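Aminopentol aminotransferase (Sphingopyxis macrogoltabida, PDB 6HBS) transfers the amino group of hydrolysed fumonisin B1 (aminopentol) to pyruvate with pyridoxal 5'-phosphate as cofactor, yielding the 2-keto product and L-alanine. Local coordinates at residues Phe102-Trp111 / Glu250-Phe260; Thr124-His132 / Lys274-Val284. One frame throughout, in Å; residues are numbered along the deposited sequence.

Both interactions lie in the fold type I domain that carries the cofactor, and each is mostly buried. Interaction 1 sits nearer the middle of the chain, on the strand that leads to the cofactor lysine, and mixes aromatic packing, a buried histidine-serine bond and an outer salt bridge, with a magnesium site on its loop. Interaction 2, farther out, packs a helix against a short helix and the chain that follows it, through alanines and branched aliphatic residues, with one bridging water at its outer edge. They share a seam. Asp-252 of interaction 1, which also pairs with Arg-217, forms a salt bridge with Lys-274 of interaction 2, and Trp-111 packs on Leu-128. Both also touch the second subunit.

Interaction 1. Residues Phe102-Trp111 / Glu250-Phe260; sequences FVGMVRHADW and EPDLSCWGKCF. With MG (magnesium ion), chain D; PLP (pyridoxal-5'-phosphate), chain C.
In the PLP-binding domain of this fold type I aminotransferase, Phe-102 at the end of helix 94-105 packs against Trp-256 and Phe-260, which lie on either side of Lys-258 in sequence, the residue whose NZ is bonded covalently to C4A of PLP. The three rings form an aromatic cluster. Phe-102 turns its edge to both partners in T-shaped pairs: CZ comes 3.6 Å from CG over the face of Trp-256, with planes at 69°, while CE2 stands above the centre of the Phe-260 ring, 3.7 Å from CD1. Flat aromatic rings suit this buried place, and the one polar group among them, the Trp-256 indole N-H, is bonded to Ser-254.

The chain then leaves the helix through a type I turn, Val-106 to Ala-109, where the carbonyl oxygens of Val-103, Val-106 and Ala-109 bind a magnesium ion with two waters. On the outer side of the turn Arg-107 grips Glu-250 side-on, NE (3.1 Å) and NH2 (3.2 Å) sharing the one oxygen OE1 close to the guanidinium plane, a salt bridge suited to an exposed edge.

His-108 turns inward, chi1 86° placing its ring between its own backbone N and carbonyl carbon. Pro-251 CG lies over one face of the ring in a CH-pi contact, 3.7 Å from His-108 CD2, and Ala-109 CB lies over the opposite one.

Serine fits at 254 because its small hydroxyl serves two rings at once. Ser-254 OG accepts a hydrogen bond from Trp-256 NE1 (2.9 Å), and in the imidazole plane it meets His-108 NE2 in a nearly straight 2.6 Å bond (174°).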
loop_
_atom_site.group_PDB
_atom_site.type_symbol
_atom_site.label_atom_id
_atom_site.label_comp_id
_atom_site.label_asym_id
_atom_site.label_seq_id
_atom_site.Cartn_x
_atom_site.Cartn_y
_atom_site.Cartn_z
ATOM N N PHE A 102 11.963 3.237 15.982
ATOM C CA PHE A 102 11.026 4.304 15.642
ATOM C C PHE A 102 10.364 4.816 16.929
ATOM O O PHE A 102 10.270 6.006 17.130
ATOM C CB PHE A 102 10.041 3.826 14.573
ATOM C CG PHE A 102 9.549 4.872 13.602
ATOM C CD1 PHE A 102 9.283 6.181 14.009
ATOM C CD2 PHE A 102 9.285 4.531 12.288
ATOM C CE1 PHE A 102 8.827 7.128 13.104
ATOM C CE2 PHE A 102 8.800 5.474 11.390
ATOM C CZ PHE A 102 8.560 6.766 11.804
ATOM N N VAL A 103 9.952 3.907 17.809
ATOM C CA VAL A 103 9.340 4.269 19.064
ATOM C C VAL A 103 10.339 5.049 19.939
ATOM O O VAL A 103 9.941 6.023 20.634
ATOM C CB VAL A 103 8.826 3.038 19.826
ATOM C CG1 VAL A 103 8.543 3.351 21.283
ATOM C CG2 VAL A 103 7.601 2.443 19.161
ATOM N N GLY A 104 11.617 4.650 19.911
ATOM C CA GLY A 104 12.623 5.360 20.661
ATOM C C GLY A 104 12.793 6.809 20.194
ATOM O O GLY A 104 13.144 7.646 20.984
ATOM N N MET A 105 12.583 7.095 18.902
ATOM C CA MET A 105 12.858 8.419 18.331
ATOM C C MET A 105 11.686 9.385 18.551
ATOM O O MET A 105 11.894 10.569 18.518
ATOM C CB MET A 105 13.136 8.320 16.826
ATOM C CG MET A 105 14.512 7.726 16.518
ATOM S SD MET A 105 14.726 7.239 14.787
ATOM C CE MET A 105 14.904 8.843 14.002
ATOM N N VAL A 106 10.464 8.864 18.714
ATOM C CA VAL A 106 9.224 9.653 18.746
ATOM C C VAL A 106 8.745 9.727 20.202
ATOM O O VAL A 106 8.257 8.742 20.774
ATOM C CB VAL A 106 8.172 9.066 17.779
ATOM C CG1 VAL A 106 6.841 9.824 17.771
ATOM C CG2 VAL A 106 8.727 8.978 16.378
ATOM N N ARG A 107 8.937 10.899 20.836
ATOM C CA ARG A 107 8.681 11.083 22.279
ATOM C C ARG A 107 7.254 10.688 22.686
ATOM O O ARG A 107 7.068 10.120 23.731
ATOM C CB ARG A 107 8.928 12.529 22.729
ATOM C CG ARG A 107 10.392 12.857 22.996
ATOM C CD ARG A 107 10.581 14.239 23.618
ATOM N NE ARG A 107 9.571 14.512 24.644
ATOM C CZ ARG A 107 9.676 14.193 25.937
ATOM N NH1 ARG A 107 10.812 13.714 26.420
ATOM N NH2 ARG A 107 8.638 14.353 26.743
ATOM N N HIS A 108 6.234 10.998 21.879
ATOM C CA HIS A 108 4.858 10.708 22.263
ATOM C C HIS A 108 4.542 9.209 22.224
ATOM O O HIS A 108 3.541 8.796 22.751
ATOM C CB HIS A 108 3.876 11.497 21.378
ATOM C CG HIS A 108 3.523 10.845 20.088
ATOM N ND1 HIS A 108 2.498 9.928 20.000
ATOM C CD2 HIS A 108 3.958 11.055 18.826
ATOM C CE1 HIS A 108 2.377 9.539 18.743
ATOM N NE2 HIS A 108 3.257 10.206 18.003
ATOM N N ALA A 109 5.328 8.435 21.479
ATOM C CA ALA A 109 4.910 7.088 21.070
ATOM C C ALA A 109 5.534 6.019 21.975
ATOM O O ALA A 109 6.700 6.140 22.344
ATOM C CB ALA A 109 5.312 6.854 19.638
ATOM N N ASP A 110 4.747 4.963 22.207
ATOM C CA ASP A 110 5.137 3.736 22.906
ATOM C C ASP A 110 5.070 2.507 21.980
ATOM O O ASP A 110 5.666 1.479 22.308
ATOM C CB ASP A 110 4.264 3.543 24.137
ATOM C CG ASP A 110 4.268 4.779 25.022
ATOM O OD1 ASP A 110 5.347 5.184 25.415
ATOM O OD2 ASP A 110 3.195 5.357 25.227
ATOM N N TRP A 111 4.372 2.618 20.835
ATOM C CA TRP A 111 4.252 1.498 19.915
ATOM C C TRP A 111 4.216 1.974 18.465
ATOM O O TRP A 111 3.927 3.128 18.189
ATOM C CB TRP A 111 3.038 0.628 20.272
ATOM C CG TRP A 111 1.723 1.344 20.324
ATOM C CD1 TRP A 111 1.074 1.767 21.447
ATOM C CD2 TRP A 111 0.905 1.743 19.211
ATOM N NE1 TRP A 111 -0.108 2.366 21.119
ATOM C CE2 TRP A 111 -0.242 2.375 19.754
ATOM C CE3 TRP A 111 0.993 1.596 17.822
ATOM C CZ2 TRP A 111 -1.253 2.896 18.954
ATOM C CZ3 TRP A 111 -0.012 2.119 17.029
ATOM C CH2 TRP A 111 -1.126 2.748 17.591
ATOM N N GLU A 250 2.487 17.329 21.965
ATOM C CA GLU A 250 2.596 15.911 21.605
ATOM C C GLU A 250 1.228 15.352 21.245
ATOM O O GLU A 250 0.272 15.424 22.013
ATOM C CB GLU A 250 3.218 15.092 22.732
ATOM C CG GLU A 250 4.665 15.444 22.989
ATOM C CD GLU A 250 5.348 14.608 24.059
ATOM O OE1 GLU A 250 6.483 14.950 24.434
ATOM O OE2 GLU A 250 4.762 13.603 24.493
ATOM N N PRO A 251 1.092 14.725 20.057
ATOM C CA PRO A 251 -0.147 14.036 19.722
ATOM C C PRO A 251 -0.278 12.695 20.468
ATOM O O PRO A 251 0.657 12.230 21.119
ATOM C CB PRO A 251 -0.005 13.833 18.210
ATOM C CG PRO A 251 1.492 13.642 18.034
ATOM C CD PRO A 251 2.117 14.612 19.016
ATOM N N ASP A 252 -1.440 12.073 20.317
ATOM C CA ASP A 252 -1.679 10.707 20.741
ATOM C C ASP A 252 -1.223 9.718 19.659
ATOM O O ASP A 252 -0.680 8.682 19.999
ATOM C CB ASP A 252 -3.148 10.500 21.052
ATOM C CG ASP A 252 -3.606 11.486 22.120
ATOM O OD1 ASP A 252 -2.910 11.565 23.120
ATOM O OD2 ASP A 252 -4.566 12.220 21.884
ATOM N N LEU A 253 -1.509 10.023 18.392
ATOM C CA LEU A 253 -1.081 9.209 17.241
ATOM C C LEU A 253 -0.348 10.132 16.276
ATOM O O LEU A 253 -0.703 11.282 16.122
ATOM C CB LEU A 253 -2.282 8.602 16.504
ATOM C CG LEU A 253 -3.269 7.741 17.294
ATOM C CD1 LEU A 253 -4.403 7.285 16.409
ATOM C CD2 LEU A 253 -2.598 6.531 17.931
ATOM N N SER A 254 0.633 9.592 15.576
ATOM C CA SER A 254 1.225 10.284 14.446
ATOM C C SER A 254 1.377 9.276 13.304
ATOM O O SER A 254 1.702 8.103 13.536
ATOM C CB SER A 254 2.545 10.929 14.819
ATOM O OG SER A 254 3.430 9.993 15.415
ATOM N N CYS A 255 1.157 9.767 12.090
ATOM C CA CYS A 255 1.219 9.021 10.871
ATOM C C CYS A 255 2.473 9.442 10.104
ATOM O O CYS A 255 2.780 10.661 9.970
ATOM C CB CYS A 255 -0.000 9.293 10.003
ATOM S SG CYS A 255 -1.585 8.912 10.798
ATOM N N TRP A 256 3.186 8.442 9.586
ATOM C CA TRP A 256 4.480 8.625 8.942
ATOM C C TRP A 256 4.508 7.824 7.643
ATOM O O TRP A 256 3.816 6.805 7.504
ATOM C CB TRP A 256 5.607 8.163 9.848
ATOM C CG TRP A 256 5.683 8.884 11.147
ATOM C CD1 TRP A 256 4.929 8.656 12.256
ATOM C CD2 TRP A 256 6.624 9.895 11.500
ATOM N NE1 TRP A 256 5.306 9.499 13.265
ATOM C CE2 TRP A 256 6.347 10.262 12.837
ATOM C CE3 TRP A 256 7.658 10.552 10.819
ATOM C CZ2 TRP A 256 7.085 11.232 13.504
ATOM C CZ3 TRP A 256 8.376 11.518 11.482
ATOM C CH2 TRP A 256 8.077 11.868 12.794
ATOM N N GLY A 257 5.295 8.321 6.686
ATOM C CA GLY A 257 5.477 7.624 5.419
ATOM C C GLY A 257 6.446 8.395 4.556
ATOM O O GLY A 257 7.305 9.143 5.094
ATOM N N LYS A 258 6.345 8.162 3.253
ATOM C CA LYS A 258 7.158 8.770 2.172
ATOM C C LYS A 258 8.656 8.463 2.329
ATOM O O LYS A 258 9.201 7.756 1.502
ATOM C CB LYS A 258 6.852 10.270 2.010
ATOM C CG LYS A 258 5.496 10.513 1.338
ATOM C CD LYS A 258 5.078 11.949 1.021
ATOM C CE LYS A 258 3.869 12.030 0.084
ATOM N NZ LYS A 258 2.533 11.951 0.763
ATOM N N CYS A 259 9.326 9.079 3.300
ATOM C CA CYS A 259 10.767 9.231 3.217
ATOM C C CYS A 259 11.516 8.505 4.328
ATOM O O CYS A 259 12.735 8.511 4.279
ATOM C CB CYS A 259 11.165 10.704 3.222
ATOM S SG CYS A 259 11.109 11.468 4.857
ATOM N N PHE A 260 10.854 7.803 5.252
ATOM C CA PHE A 260 11.639 7.211 6.380
ATOM C C PHE A 260 12.375 5.911 6.002
ATOM O O PHE A 260 13.113 5.365 6.819
ATOM C CB PHE A 260 10.837 7.097 7.672
ATOM C CG PHE A 260 9.754 6.060 7.755
ATOM C CD1 PHE A 260 10.055 4.724 7.973
ATOM C CD2 PHE A 260 8.423 6.433 7.686
ATOM C CE1 PHE A 260 9.041 3.784 8.063
ATOM C CE2 PHE A 260 7.413 5.491 7.791
ATOM C CZ PHE A 260 7.717 4.169 8.002
HETATM MG MG MG D . 8.893 7.042 22.308
HETATM N N1 PLP C . -1.034 12.393 4.314
HETATM C C2 PLP C . -0.290 13.407 3.821
HETATM C C2A PLP C . -0.086 14.686 4.598
HETATM C C3 PLP C . 0.389 13.232 2.541
HETATM O O3 PLP C . 1.151 14.219 2.024
HETATM C C4 PLP C . 0.237 11.952 1.813
HETATM C C4A PLP C . 0.958 11.801 0.521
HETATM C C5 PLP C . -0.665 10.939 2.438
HETATM C C6 PLP C . -1.229 11.218 3.677
HETATM C C5A PLP C . -0.940 9.579 1.799
HETATM O O4P PLP C . 0.286 8.840 1.567
HETATM P P PLP C . 0.228 7.836 0.308
HETATM O O1P PLP C . 0.157 8.627 -0.919
HETATM O O2P PLP C . -1.042 7.057 0.503
HETATM O O3P PLP C . 1.526 7.081 0.494
HETATM O O HOH W 1 10.885 8.357 22.605
HETATM O O HOH W 2 9.623 5.421 23.977
#

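Interaction 2. Residues Thr124-His132 / Lys274-Val284; sequences TAMVLARAH and KARDAARDIFV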
loop_
_atom_site.group_PDB
_atom_site.type_symbol
_atom_site.label_atom_id
_atom_site.label_comp_id
_atom_site.label_asym_id
_atom_site.label_seq_id
_atom_site.Cartn_x
_atom_site.Cartn_y
_atom_site.Cartn_z
ATOM N N THR A 124 -6.010 3.781 9.282
ATOM C CA THR A 124 -5.844 3.010 10.500
ATOM C C THR A 124 -6.075 3.921 11.717
ATOM O O THR A 124 -6.770 3.512 12.673
ATOM C CB THR A 124 -4.494 2.281 10.570
ATOM O OG1 THR A 124 -4.360 1.407 9.439
ATOM C CG2 THR A 124 -4.372 1.461 11.837
ATOM N N ALA A 125 -5.503 5.139 11.696
ATOM C CA ALA A 125 -5.677 6.085 12.799
ATOM C C ALA A 125 -7.167 6.415 12.995
ATOM O O ALA A 125 -7.652 6.488 14.132
ATOM C CB ALA A 125 -4.856 7.335 12.546
ATOM N N MET A 126 -7.886 6.586 11.886
ATOM C CA MET A 126 -9.335 6.949 11.894
ATOM C C MET A 126 -10.145 5.831 12.577
ATOM O O MET A 126 -10.934 6.095 13.499
ATOM C CB MET A 126 -9.839 7.169 10.473
ATOM C CG MET A 126 -11.340 7.307 10.370
ATOM S SD MET A 126 -11.824 7.536 8.681
ATOM C CE MET A 126 -11.846 5.833 8.122
ATOM N N VAL A 127 -9.924 4.578 12.151
ATOM C CA VAL A 127 -10.616 3.422 12.692
ATOM C C VAL A 127 -10.233 3.202 14.166
ATOM O O VAL A 127 -11.125 2.998 15.011
ATOM C CB VAL A 127 -10.382 2.181 11.815
ATOM C CG1 VAL A 127 -10.963 0.926 12.452
ATOM C CG2 VAL A 127 -10.957 2.377 10.431
ATOM N N LEU A 128 -8.938 3.270 14.493
ATOM C CA LEU A 128 -8.455 3.180 15.867
ATOM C C LEU A 128 -9.211 4.180 16.760
ATOM O O LEU A 128 -9.666 3.806 17.832
ATOM C CB LEU A 128 -6.951 3.444 15.914
ATOM C CG LEU A 128 -6.204 3.033 17.179
ATOM C CD1 LEU A 128 -4.710 2.892 16.873
ATOM C CD2 LEU A 128 -6.357 4.038 18.311
ATOM N N ALA A 129 -9.288 5.447 16.332
ATOM C CA ALA A 129 -9.874 6.502 17.168
ATOM C C ALA A 129 -11.357 6.216 17.462
ATOM O O ALA A 129 -11.796 6.428 18.600
ATOM C CB ALA A 129 -9.672 7.854 16.540
ATOM N N ARG A 130 -12.099 5.711 16.471
ATOM C CA ARG A 130 -13.479 5.343 16.636
ATOM C C ARG A 130 -13.590 4.160 17.608
ATOM O O ARG A 130 -14.434 4.199 18.502
ATOM C CB ARG A 130 -14.110 5.046 15.276
ATOM C CG ARG A 130 -14.288 6.276 14.407
ATOM C CD ARG A 130 -14.819 5.980 13.016
ATOM N NE ARG A 130 -15.287 7.236 12.438
ATOM C CZ ARG A 130 -15.450 7.458 11.145
ATOM N NH1 ARG A 130 -15.150 6.504 10.266
ATOM N NH2 ARG A 130 -15.919 8.633 10.744
ATOM N N ALA A 131 -12.738 3.124 17.453
ATOM C CA ALA A 131 -12.688 2.002 18.412
ATOM C C ALA A 131 -12.385 2.469 19.839
ATOM O O ALA A 131 -12.975 1.944 20.795
ATOM C CB ALA A 131 -11.681 0.959 17.997
ATOM N N HIS A 132 -11.441 3.397 19.974
ATOM C CA HIS A 132 -10.931 3.851 21.246
ATOM C C HIS A 132 -12.026 4.607 21.997
ATOM O O HIS A 132 -12.185 4.421 23.197
ATOM C CB HIS A 132 -9.719 4.757 21.063
ATOM C CG HIS A 132 -9.191 5.353 22.326
ATOM N ND1 HIS A 132 -8.321 4.686 23.149
ATOM C CD2 HIS A 132 -9.393 6.560 22.900
ATOM C CE1 HIS A 132 -8.012 5.460 24.180
ATOM N NE2 HIS A 132 -8.669 6.617 24.055
ATOM N N LYS A 274 -1.982 5.046 25.640
ATOM C CA LYS A 274 -3.414 5.324 25.823
ATOM C C LYS A 274 -4.238 4.588 24.751
ATOM O O LYS A 274 -5.350 4.102 25.036
ATOM C CB LYS A 274 -3.605 6.843 25.783
ATOM C CG LYS A 274 -5.024 7.339 25.577
ATOM C CD LYS A 274 -5.226 8.751 26.080
ATOM C CE LYS A 274 -4.949 9.777 25.011
ATOM N NZ LYS A 274 -4.784 11.145 25.570
ATOM N N ALA A 275 -3.698 4.511 23.521
ATOM C CA ALA A 275 -4.410 3.995 22.343
ATOM C C ALA A 275 -4.099 2.523 22.039
ATOM O O ALA A 275 -4.586 2.017 21.029
ATOM C CB ALA A 275 -4.051 4.829 21.136
ATOM N N ARG A 276 -3.297 1.861 22.875
ATOM C CA ARG A 276 -2.745 0.541 22.572
ATOM C C ARG A 276 -3.870 -0.498 22.467
ATOM O O ARG A 276 -3.876 -1.320 21.523
ATOM C CB ARG A 276 -1.702 0.137 23.619
ATOM C CG ARG A 276 -0.972 -1.161 23.291
ATOM C CD ARG A 276 -0.052 -1.633 24.400
ATOM N NE ARG A 276 1.132 -0.808 24.531
ATOM C CZ ARG A 276 2.290 -1.047 23.928
ATOM N NH1 ARG A 276 2.412 -2.106 23.132
ATOM N NH2 ARG A 276 3.298 -0.199 24.086
ATOM N N ASP A 277 -4.842 -0.462 23.393
ATOM C CA ASP A 277 -5.906 -1.479 23.396
ATOM C C ASP A 277 -6.737 -1.399 22.122
ATOM O O ASP A 277 -7.110 -2.436 21.582
ATOM C CB ASP A 277 -6.870 -1.372 24.585
ATOM C CG ASP A 277 -6.286 -1.900 25.881
ATOM O OD1 ASP A 277 -5.334 -2.698 25.827
ATOM O OD2 ASP A 277 -6.781 -1.487 26.939
ATOM N N ALA A 278 -7.057 -0.173 21.679
ATOM C CA ALA A 278 -7.853 0.001 20.471
ATOM C C ALA A 278 -7.071 -0.476 19.235
ATOM O O ALA A 278 -7.631 -0.999 18.295
ATOM C CB ALA A 278 -8.252 1.447 20.324
ATOM N N ALA A 279 -5.769 -0.234 19.238
ATOM C CA ALA A 279 -4.900 -0.696 18.173
ATOM C C ALA A 279 -4.954 -2.223 18.063
ATOM O O ALA A 279 -4.842 -2.773 16.960
ATOM C CB ALA A 279 -3.489 -0.244 18.433
ATOM N N ARG A 280 -5.088 -2.909 19.198
ATOM C CA ARG A 280 -5.201 -4.395 19.165
ATOM C C ARG A 280 -6.583 -4.872 18.710
ATOM O O ARG A 280 -6.702 -5.975 18.164
ATOM C CB ARG A 280 -4.862 -4.973 20.533
ATOM C CG ARG A 280 -3.434 -4.689 20.966
ATOM C CD ARG A 280 -3.224 -5.093 22.408
ATOM N NE ARG A 280 -3.257 -6.537 22.542
ATOM C CZ ARG A 280 -3.188 -7.176 23.705
ATOM N NH1 ARG A 280 -3.207 -6.482 24.830
ATOM N NH2 ARG A 280 -3.136 -8.498 23.735
ATOM N N ASP A 281 -7.630 -4.083 18.979
ATOM C CA ASP A 281 -9.005 -4.504 18.730
ATOM C C ASP A 281 -9.348 -4.387 17.252
ATOM O O ASP A 281 -10.134 -5.153 16.747
ATOM C CB ASP A 281 -10.043 -3.681 19.511
ATOM C CG ASP A 281 -10.090 -3.932 21.012
ATOM O OD1 ASP A 281 -9.532 -4.952 21.475
ATOM O OD2 ASP A 281 -10.658 -3.080 21.719
ATOM N N ILE A 282 -8.804 -3.378 16.572
ATOM C CA ILE A 282 -9.113 -3.176 15.147
ATOM C C ILE A 282 -8.411 -4.258 14.324
ATOM O O ILE A 282 -7.462 -4.857 14.780
ATOM C CB ILE A 282 -8.715 -1.758 14.661
ATOM C CG1 ILE A 282 -7.199 -1.518 14.760
ATOM C CG2 ILE A 282 -9.535 -0.711 15.384
ATOM C CD1 ILE A 282 -6.746 -0.188 14.205
ATOM N N PHE A 283 -8.909 -4.473 13.108
ATOM C CA PHE A 283 -8.295 -5.420 12.153
ATOM C C PHE A 283 -7.841 -4.656 10.911
ATOM O O PHE A 283 -8.656 -4.227 10.077
ATOM C CB PHE A 283 -9.226 -6.565 11.735
ATOM C CG PHE A 283 -8.503 -7.602 10.903
ATOM C CD1 PHE A 283 -7.579 -8.459 11.497
ATOM C CD2 PHE A 283 -8.648 -7.637 9.524
ATOM C CE1 PHE A 283 -6.868 -9.381 10.737
ATOM C CE2 PHE A 283 -7.954 -8.572 8.765
ATOM C CZ PHE A 283 -7.068 -9.434 9.371
ATOM N N VAL A 284 -6.518 -4.546 10.796
ATOM C CA VAL A 284 -5.868 -3.901 9.676
ATOM C C VAL A 284 -4.683 -4.800 9.291
ATOM O O VAL A 284 -4.002 -5.363 10.151
ATOM C CB VAL A 284 -5.454 -2.456 10.007
ATOM C CG1 VAL A 284 -6.651 -1.565 10.338
ATOM C CG2 VAL A 284 -4.420 -2.401 11.123
HETATM O O HOH W 3 -7.286 2.162 23.554
#
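Helix 124-132 and the short helix 276-281 cross steeply, their directions 112° apart and their axes only 8.4 Å from each other at closest approach, with His-132 beside Ala-278 and Thr-124 beside Val-284. Small residues make this closeness possible. The methyl of Ala-278 meets His-132 CB at 3.7 Å and also lies against the backbone oxygen of Leu-128. Leu-128 reaches across with its two branches split between neighbours: CD1 lies 3.7 Å from CB of Ala-279, while CD2 touches the methyls of both Ala-275 and Ala-278.

Just past the end of the short helix, Ile-282 fills the other half of the contact. With chi1 at 63° its CG1 branch lies between the backbone N and the carbonyl carbon and sends CD1 to Thr-124 CG2 (3.7 Å), whereas CG2 meets Val-127 CG1 at 3.6 Å and also touches Ala-131 CB. Beta-branched Val-284 extends the apolar surface over Thr-124, whose hydroxyl is bonded to the Asp-120 carbonyl within its own helix.

Toward the solvent-facing end the chemistry turns polar. One water bonds to His-132 ND1 (2.8 Å) in the plane of the imidazole, donates to the Lys-274 carbonyl and accepts from Ala-278 N (3.0 Å), thus linking the first turn of the short helix to the longer one.

The arrangement belongs to the large domain of fold type I PLP enzymes: helix 118-133, whose Gly-118 and Ser-119 bind the cofactor, packs against the central seven-stranded sheet, and the segment after strand 267-271 packs on this helix and itself touches the second subunit, where Phe-283 O bonds Thr-153 of that subunit.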